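Local coordinates for protein fervidolysin (Fervidobacterium pennivorans, PDB 1R6V) that degrades keratin into peptides as a calcium-binding, subtilisin-like serine protease, allowing its bacterium to grow on native feathers, at residues Glu93-Ile101 with Gly240-Tyr248; Gly174-Phe184 with Pro222-Asp233. The protein carries 1 engineered substitution. One frame throughout, in Å; residues are numbered along the deposited sequence.

Interaction 1 of 2, residues Glu93-Ile101 with Gly240-Tyr248; sequences EPSYKRELI and GNGYVGDDY
A late segment of the probable propeptide, 93-101, crosses the N-terminus of helix 246-258 in the catalytic domain, where Asp246, in the first helical turn, meets Ser95, Tyr96 and Arg98. Arg98 grips the Asp246 carboxylate side-on. Its NE donates to Asp246 OD1 over 3.0 Å at 175°, onto the syn lone pair and nearly within the guanidinium plane. Arg98 NH2 reaches Asp246 OD2, also at 3.0 Å, from above the carboxylate plane, while Tyr96 N approaches the same OD2 from the opposite face at 2.9 Å. Tyr243 OH takes the anti lone pair of Asp246 OD1 at 2.6 Å. Two protein donors on each oxygen fix the carboxylate's rotation. With an alanine here, Arg98 would probably lose its counter-charge, and Tyr96 N and Tyr243 OH their acceptor. Arg98 NH1 has a separate partner, Gly272 O.

Arg98 CB lies 3.6 Å from the centroid of the Tyr243 ring and only 8° off its normal, a CH-pi contact. Ser95 OG, placed anti to its own backbone N (chi1 166°), accepts from Asp246 N at 2.7 Å, just past the N-cap residue Gly245. Asn241 closes an Asx turn through OD1 and sends ND2 to Arg98 O at 3.1 Å. Beyond, Glu99 and Ile101 bond antiparallel to strand 263-269, consistent with the way subtilase propeptides run into the substrate cleft.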
# COMPACT_ATOMS: atom_id res chain seq x y z
N GLU A 93 10.25 -7.27 1.65
CA GLU A 93 10.07 -6.33 0.54
C GLU A 93 10.99 -5.13 0.72
O GLU A 93 11.53 -4.91 1.79
CB GLU A 93 8.61 -5.84 0.56
CG GLU A 93 8.28 -5.05 1.82
CD GLU A 93 6.81 -4.65 1.91
OE1 GLU A 93 6.45 -4.02 2.93
OE2 GLU A 93 6.03 -4.95 0.99
N PRO A 94 11.20 -4.33 -0.35
CA PRO A 94 12.06 -3.16 -0.18
C PRO A 94 11.18 -2.00 0.31
O PRO A 94 9.96 -2.16 0.46
CB PRO A 94 12.55 -2.89 -1.61
CG PRO A 94 11.33 -3.24 -2.41
CD PRO A 94 10.85 -4.54 -1.77
N SER A 95 11.79 -0.85 0.59
CA SER A 95 11.03 0.34 0.94
C SER A 95 10.91 0.95 -0.45
O SER A 95 11.91 1.10 -1.16
CB SER A 95 11.83 1.28 1.84
OG SER A 95 11.22 2.55 1.91
N TYR A 96 9.70 1.29 -0.86
CA TYR A 96 9.51 1.85 -2.19
C TYR A 96 9.68 3.36 -2.26
O TYR A 96 9.62 4.06 -1.26
CB TYR A 96 8.14 1.45 -2.72
CG TYR A 96 8.04 -0.04 -2.97
CD1 TYR A 96 7.50 -0.89 -2.00
CD2 TYR A 96 8.49 -0.61 -4.16
CE1 TYR A 96 7.41 -2.27 -2.21
CE2 TYR A 96 8.41 -2.00 -4.38
CZ TYR A 96 7.87 -2.81 -3.39
OH TYR A 96 7.78 -4.17 -3.57
N LYS A 97 9.91 3.86 -3.48
CA LYS A 97 10.07 5.29 -3.68
C LYS A 97 8.73 6.00 -3.51
O LYS A 97 7.70 5.51 -3.99
CB LYS A 97 10.61 5.58 -5.09
CG LYS A 97 12.00 5.01 -5.38
CD LYS A 97 13.09 5.74 -4.60
CE LYS A 97 14.47 5.23 -4.98
NZ LYS A 97 14.69 5.30 -6.45
N ARG A 98 8.73 7.13 -2.81
CA ARG A 98 7.49 7.92 -2.64
C ARG A 98 7.84 9.38 -2.82
O ARG A 98 8.97 9.80 -2.58
CB ARG A 98 6.91 7.79 -1.23
CG ARG A 98 6.74 6.39 -0.72
CD ARG A 98 5.58 5.63 -1.35
NE ARG A 98 5.58 4.27 -0.84
CZ ARG A 98 4.91 3.26 -1.38
NH1 ARG A 98 4.15 3.45 -2.46
NH2 ARG A 98 5.05 2.03 -0.87
N GLU A 99 6.86 10.18 -3.22
CA GLU A 99 7.09 11.59 -3.39
C GLU A 99 5.94 12.34 -2.79
O GLU A 99 4.82 11.84 -2.73
CB GLU A 99 7.20 11.94 -4.88
CG GLU A 99 8.27 11.15 -5.60
CD GLU A 99 8.41 11.52 -7.06
OE1 GLU A 99 7.42 11.38 -7.82
OE2 GLU A 99 9.52 11.95 -7.47
N LEU A 100 6.22 13.55 -2.34
CA LEU A 100 5.20 14.40 -1.77
C LEU A 100 4.39 14.92 -2.96
O LEU A 100 4.95 15.22 -4.01
CB LEU A 100 5.87 15.57 -1.05
CG LEU A 100 5.05 16.44 -0.11
CD1 LEU A 100 4.74 15.67 1.15
CD2 LEU A 100 5.85 17.70 0.23
N ILE A 101 3.07 14.99 -2.81
CA ILE A 101 2.23 15.53 -3.87
C ILE A 101 2.30 17.04 -3.62
O ILE A 101 1.42 17.63 -3.00
CB ILE A 101 0.79 15.00 -3.73
CG1 ILE A 101 0.80 13.48 -3.86
CG2 ILE A 101 -0.12 15.61 -4.81
CD1 ILE A 101 -0.54 12.81 -3.51
N GLY A 240 18.29 11.15 -0.86
CA GLY A 240 17.20 11.14 -1.83
C GLY A 240 16.42 12.43 -1.85
O GLY A 240 17.00 13.51 -1.90
N ASN A 241 15.09 12.33 -1.82
CA ASN A 241 14.24 13.51 -1.84
C ASN A 241 13.73 13.82 -0.44
O ASN A 241 12.77 14.58 -0.26
CB ASN A 241 13.06 13.30 -2.79
CG ASN A 241 12.18 12.14 -2.38
OD1 ASN A 241 12.45 11.46 -1.39
ND2 ASN A 241 11.12 11.90 -3.15
N GLY A 242 14.37 13.22 0.56
CA GLY A 242 13.96 13.46 1.93
C GLY A 242 12.97 12.44 2.47
O GLY A 242 12.71 12.43 3.68
N TYR A 243 12.42 11.60 1.60
CA TYR A 243 11.46 10.60 2.06
C TYR A 243 12.19 9.70 3.05
O TYR A 243 13.28 9.19 2.73
CB TYR A 243 10.92 9.75 0.90
CG TYR A 243 9.91 8.73 1.35
CD1 TYR A 243 8.79 9.12 2.10
CD2 TYR A 243 10.05 7.38 1.04
CE1 TYR A 243 7.84 8.20 2.52
CE2 TYR A 243 9.11 6.44 1.46
CZ TYR A 243 8.00 6.87 2.21
OH TYR A 243 7.08 5.93 2.64
N VAL A 244 11.61 9.47 4.23
CA VAL A 244 12.26 8.66 5.26
C VAL A 244 12.19 7.16 5.05
O VAL A 244 12.88 6.42 5.74
CB VAL A 244 11.71 9.01 6.67
CG1 VAL A 244 11.95 10.48 6.96
CG2 VAL A 244 10.22 8.68 6.77
N GLY A 245 11.38 6.71 4.09
CA GLY A 245 11.27 5.28 3.84
C GLY A 245 9.96 4.71 4.36
O GLY A 245 9.40 5.21 5.34
N ASP A 246 9.47 3.65 3.71
CA ASP A 246 8.21 3.04 4.12
C ASP A 246 8.27 2.52 5.55
O ASP A 246 7.26 2.53 6.28
CB ASP A 246 7.84 1.90 3.17
CG ASP A 246 7.42 2.38 1.78
OD1 ASP A 246 7.09 3.56 1.61
OD2 ASP A 246 7.41 1.53 0.87
N ASP A 247 9.44 2.05 5.96
CA ASP A 247 9.61 1.56 7.32
C ASP A 247 9.50 2.68 8.35
O ASP A 247 8.80 2.53 9.35
CB ASP A 247 10.94 0.78 7.47
CG ASP A 247 12.16 1.55 6.96
OD1 ASP A 247 12.00 2.50 6.16
OD2 ASP A 247 13.29 1.18 7.34
N TYR A 248 10.14 3.83 8.11
CA TYR A 248 10.03 4.90 9.09
C TYR A 248 8.65 5.57 9.07
O TYR A 248 8.19 6.05 10.10
CB TYR A 248 11.17 5.93 8.91
CG TYR A 248 12.52 5.37 9.34
CD1 TYR A 248 13.42 4.87 8.41
CD2 TYR A 248 12.86 5.30 10.68
CE1 TYR A 248 14.64 4.31 8.81
CE2 TYR A 248 14.08 4.74 11.10
CZ TYR A 248 14.96 4.25 10.16
OH TYR A 248 16.15 3.70 10.57
O HOH W 1 7.49 -1.10 1.55
O HOH W 2 11.56 8.32 -2.37
O HOH W 3 10.59 13.97 -5.03

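Interaction 2 of 2, residues Gly174-Phe184 with Pro222-Asp233; sequences GQVIAGYRPAF and PGAKIMPIVIFD
Val176 bridges to Ile226 and Tyr180 to Ile229, giving two short parallel ladders whose register differs by one residue. Each ladder rests on two backbone bonds. In the first, Ile226 N donates to Gln175 O over 2.7 Å, and Ile177 N returns to Ile226 O at 2.9 Å. In the second, Tyr180 N reaches Pro228 O at 2.9 Å and Val230 N reaches Tyr180 O at 3.0 Å. The break falls at Pro228, which has no N-H to continue the first ladder; its CD, not a donor, faces Ile177 O at 3.7 Å. Gly179 suits the restart, because a CB there would run into Pro228 O.

At the end of strand 179-181, Arg181 reaches across to Asp233, which lies past strand 225-230. With CG anti to the backbone N (chi1 -172°), Arg181 runs extended to NE, which donates to Asp233 OD2 over 2.9 Å; NH2 of Arg181 meets Asp233 OD1 at 3.0 Å. Both carboxylate oxygens use syn lone pairs, and the two planes are 17° apart, so the bidentate salt bridge is nearly flat. Phe184 CD1 lies over one guanidinium face, while its ring turns an edge to Asp233 OD2. One water accepts from Ala183 N and donates to Val230 O, 2.8 Å from that oxygen, and to Asp233 OD2. Arg181 NH1 has a second carboxylate in Glu186, and the ring of Tyr196 adds a cation-pi contact.

Strand 225-230 pairs on its other side with strand 157-162. Here, then, four backbone bonds hold the two short ladders, while charge and a shared water satisfy polar groups at the strand ends; the Arg181 charge is shared between the carboxylates of Asp233 and Glu186, which probably offsets the cost of burying it.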
# COMPACT_ATOMS: atom_id res chain seq x y z
N GLY A 174 -0.00 27.36 20.53
CA GLY A 174 -0.91 26.53 21.32
C GLY A 174 -1.62 25.44 20.54
O GLY A 174 -2.31 24.61 21.12
N GLN A 175 -1.42 25.42 19.22
CA GLN A 175 -2.07 24.44 18.35
C GLN A 175 -1.25 23.22 17.95
O GLN A 175 -1.81 22.24 17.47
CB GLN A 175 -2.54 25.13 17.06
CG GLN A 175 -3.47 26.29 17.30
CD GLN A 175 -4.84 25.84 17.73
OE1 GLN A 175 -5.72 25.56 16.90
NE2 GLN A 175 -5.03 25.73 19.04
N VAL A 176 0.06 23.29 18.14
CA VAL A 176 0.94 22.19 17.74
C VAL A 176 1.48 21.49 18.97
O VAL A 176 2.26 22.08 19.73
CB VAL A 176 2.11 22.72 16.89
CG1 VAL A 176 3.01 21.57 16.45
CG2 VAL A 176 1.57 23.48 15.67
N ILE A 177 1.06 20.25 19.18
CA ILE A 177 1.51 19.48 20.34
C ILE A 177 2.74 18.64 20.02
O ILE A 177 3.29 18.74 18.92
CB ILE A 177 0.37 18.59 20.88
CG1 ILE A 177 -0.07 17.58 19.81
CG2 ILE A 177 -0.80 19.46 21.30
CD1 ILE A 177 -1.08 16.57 20.32
N ALA A 178 3.17 17.82 20.97
CA ALA A 178 4.37 17.00 20.76
C ALA A 178 4.20 16.08 19.56
O ALA A 178 3.15 15.45 19.38
CB ALA A 178 4.69 16.18 22.01
N GLY A 179 5.24 16.02 18.73
CA GLY A 179 5.21 15.20 17.54
C GLY A 179 6.37 14.21 17.48
O GLY A 179 7.06 13.99 18.47
N TYR A 180 6.59 13.66 16.29
CA TYR A 180 7.62 12.65 16.09
C TYR A 180 8.34 12.75 14.74
O TYR A 180 7.73 13.00 13.70
CB TYR A 180 6.96 11.27 16.26
CG TYR A 180 7.88 10.07 16.32
CD1 TYR A 180 8.87 9.97 17.29
CD2 TYR A 180 7.71 9.01 15.43
CE1 TYR A 180 9.68 8.83 17.37
CE2 TYR A 180 8.50 7.88 15.50
CZ TYR A 180 9.48 7.79 16.47
OH TYR A 180 10.27 6.66 16.54
N ARG A 181 9.66 12.57 14.79
CA ARG A 181 10.54 12.58 13.63
C ARG A 181 11.11 11.16 13.61
O ARG A 181 12.19 10.90 14.16
CB ARG A 181 11.66 13.60 13.86
CG ARG A 181 12.56 13.88 12.68
CD ARG A 181 13.69 14.81 13.11
NE ARG A 181 14.49 15.22 11.96
CZ ARG A 181 15.57 15.98 12.04
NH1 ARG A 181 16.00 16.40 13.22
NH2 ARG A 181 16.22 16.32 10.93
N PRO A 182 10.39 10.22 12.98
CA PRO A 182 10.83 8.82 12.93
C PRO A 182 12.21 8.50 12.40
O PRO A 182 12.82 7.55 12.86
CB PRO A 182 9.70 8.13 12.14
CG PRO A 182 9.16 9.22 11.26
CD PRO A 182 9.17 10.44 12.17
N ALA A 183 12.72 9.28 11.45
CA ALA A 183 14.03 9.00 10.88
C ALA A 183 15.11 8.91 11.95
O ALA A 183 16.09 8.18 11.80
CB ALA A 183 14.41 10.08 9.87
N PHE A 184 14.92 9.64 13.04
CA PHE A 184 15.91 9.65 14.12
C PHE A 184 15.32 9.31 15.47
O PHE A 184 15.94 9.55 16.51
CB PHE A 184 16.59 11.01 14.18
CG PHE A 184 17.20 11.43 12.88
CD1 PHE A 184 16.49 12.22 11.98
CD2 PHE A 184 18.48 11.01 12.53
CE1 PHE A 184 17.04 12.59 10.75
CE2 PHE A 184 19.04 11.37 11.31
CZ PHE A 184 18.31 12.16 10.41
N PRO A 222 -10.57 24.88 14.49
CA PRO A 222 -9.73 25.65 15.41
C PRO A 222 -9.61 25.07 16.82
O PRO A 222 -8.75 25.48 17.59
CB PRO A 222 -10.35 27.04 15.39
CG PRO A 222 -11.80 26.77 15.07
CD PRO A 222 -11.74 25.65 14.05
N GLY A 223 -10.46 24.10 17.14
CA GLY A 223 -10.39 23.50 18.46
C GLY A 223 -9.45 22.30 18.53
O GLY A 223 -9.06 21.86 19.63
N ALA A 224 -9.09 21.78 17.37
CA ALA A 224 -8.20 20.61 17.29
C ALA A 224 -6.74 20.95 17.57
O ALA A 224 -6.38 22.11 17.73
CB ALA A 224 -8.33 19.95 15.92
N LYS A 225 -5.91 19.91 17.63
CA LYS A 225 -4.48 20.07 17.87
C LYS A 225 -3.75 19.33 16.76
O LYS A 225 -4.23 18.32 16.26
CB LYS A 225 -4.07 19.48 19.22
CG LYS A 225 -4.61 20.24 20.42
CD LYS A 225 -4.03 21.64 20.47
CE LYS A 225 -4.23 22.29 21.83
NZ LYS A 225 -5.66 22.47 22.16
N ILE A 226 -2.58 19.84 16.41
CA ILE A 226 -1.77 19.27 15.34
C ILE A 226 -0.59 18.47 15.89
O ILE A 226 0.21 18.99 16.67
CB ILE A 226 -1.20 20.39 14.43
CG1 ILE A 226 -2.35 21.20 13.82
CG2 ILE A 226 -0.30 19.78 13.34
CD1 ILE A 226 -3.22 20.42 12.86
N MET A 227 -0.47 17.22 15.45
CA MET A 227 0.64 16.36 15.85
C MET A 227 1.50 16.15 14.60
O MET A 227 1.12 15.44 13.69
CB MET A 227 0.11 14.99 16.35
CG MET A 227 1.20 13.91 16.57
SD MET A 227 0.43 12.29 16.99
CE MET A 227 0.25 12.50 18.85
N PRO A 228 2.67 16.80 14.55
CA PRO A 228 3.53 16.63 13.37
C PRO A 228 4.30 15.31 13.34
O PRO A 228 4.89 14.90 14.35
CB PRO A 228 4.46 17.85 13.42
CG PRO A 228 4.44 18.25 14.85
CD PRO A 228 3.06 17.98 15.34
N ILE A 229 4.25 14.64 12.19
CA ILE A 229 4.98 13.39 11.97
C ILE A 229 5.81 13.69 10.73
O ILE A 229 5.27 13.90 9.64
CB ILE A 229 4.04 12.18 11.69
CG1 ILE A 229 3.04 11.98 12.85
CG2 ILE A 229 4.89 10.91 11.46
CD1 ILE A 229 3.66 11.53 14.21
N VAL A 230 7.12 13.73 10.90
CA VAL A 230 7.99 14.08 9.78
C VAL A 230 8.36 12.90 8.91
O VAL A 230 9.17 12.06 9.31
CB VAL A 230 9.28 14.76 10.31
CG1 VAL A 230 10.17 15.22 9.15
CG2 VAL A 230 8.90 15.95 11.19
N ILE A 231 7.77 12.82 7.72
CA ILE A 231 8.12 11.74 6.82
C ILE A 231 8.88 12.21 5.58
O ILE A 231 9.38 11.37 4.81
CB ILE A 231 6.90 10.86 6.45
CG1 ILE A 231 5.84 11.65 5.67
CG2 ILE A 231 6.31 10.28 7.73
CD1 ILE A 231 4.99 10.73 4.76
N PHE A 232 8.94 13.53 5.38
CA PHE A 232 9.75 14.14 4.34
C PHE A 232 10.63 15.05 5.17
O PHE A 232 10.22 16.11 5.64
CB PHE A 232 8.93 14.90 3.30
CG PHE A 232 8.35 13.99 2.28
CD1 PHE A 232 7.10 13.41 2.49
CD2 PHE A 232 9.10 13.60 1.17
CE1 PHE A 232 6.61 12.45 1.61
CE2 PHE A 232 8.61 12.63 0.29
CZ PHE A 232 7.36 12.05 0.51
N ASP A 233 11.85 14.56 5.39
CA ASP A 233 12.84 15.22 6.21
C ASP A 233 13.84 15.99 5.33
O ASP A 233 13.58 16.20 4.13
CB ASP A 233 13.54 14.12 7.03
CG ASP A 233 14.04 14.61 8.38
OD1 ASP A 233 14.85 15.56 8.40
OD2 ASP A 233 13.64 14.04 9.42
O HOH W 4 11.80 11.86 10.34

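Along the chain, both segments of interaction 2 fall between the two segments of interaction 1, and the centres of the two contacts lie about 18 Å apart. They meet just beyond strand 225-230: Gly242 O lies 2.9 Å from Asp233 N, and Val244 N lies 3.0 Å from Ile231 O, both probable hydrogen bonds, while Phe232 packs against Leu100 and Tyr243. Both contacts reach the same mixed sheet of the catalytic domain, through strands 99-100 and 225-230, and helix 246-258 adjoins both. Asp162, probably of the charge relay system, lies near each: about 10 Å, side chain to side chain, from Tyr243 and about 7 Å from Ile229. The segment 93-101, probably part of the propeptide, thus docks against a framework that interaction 2 helps build.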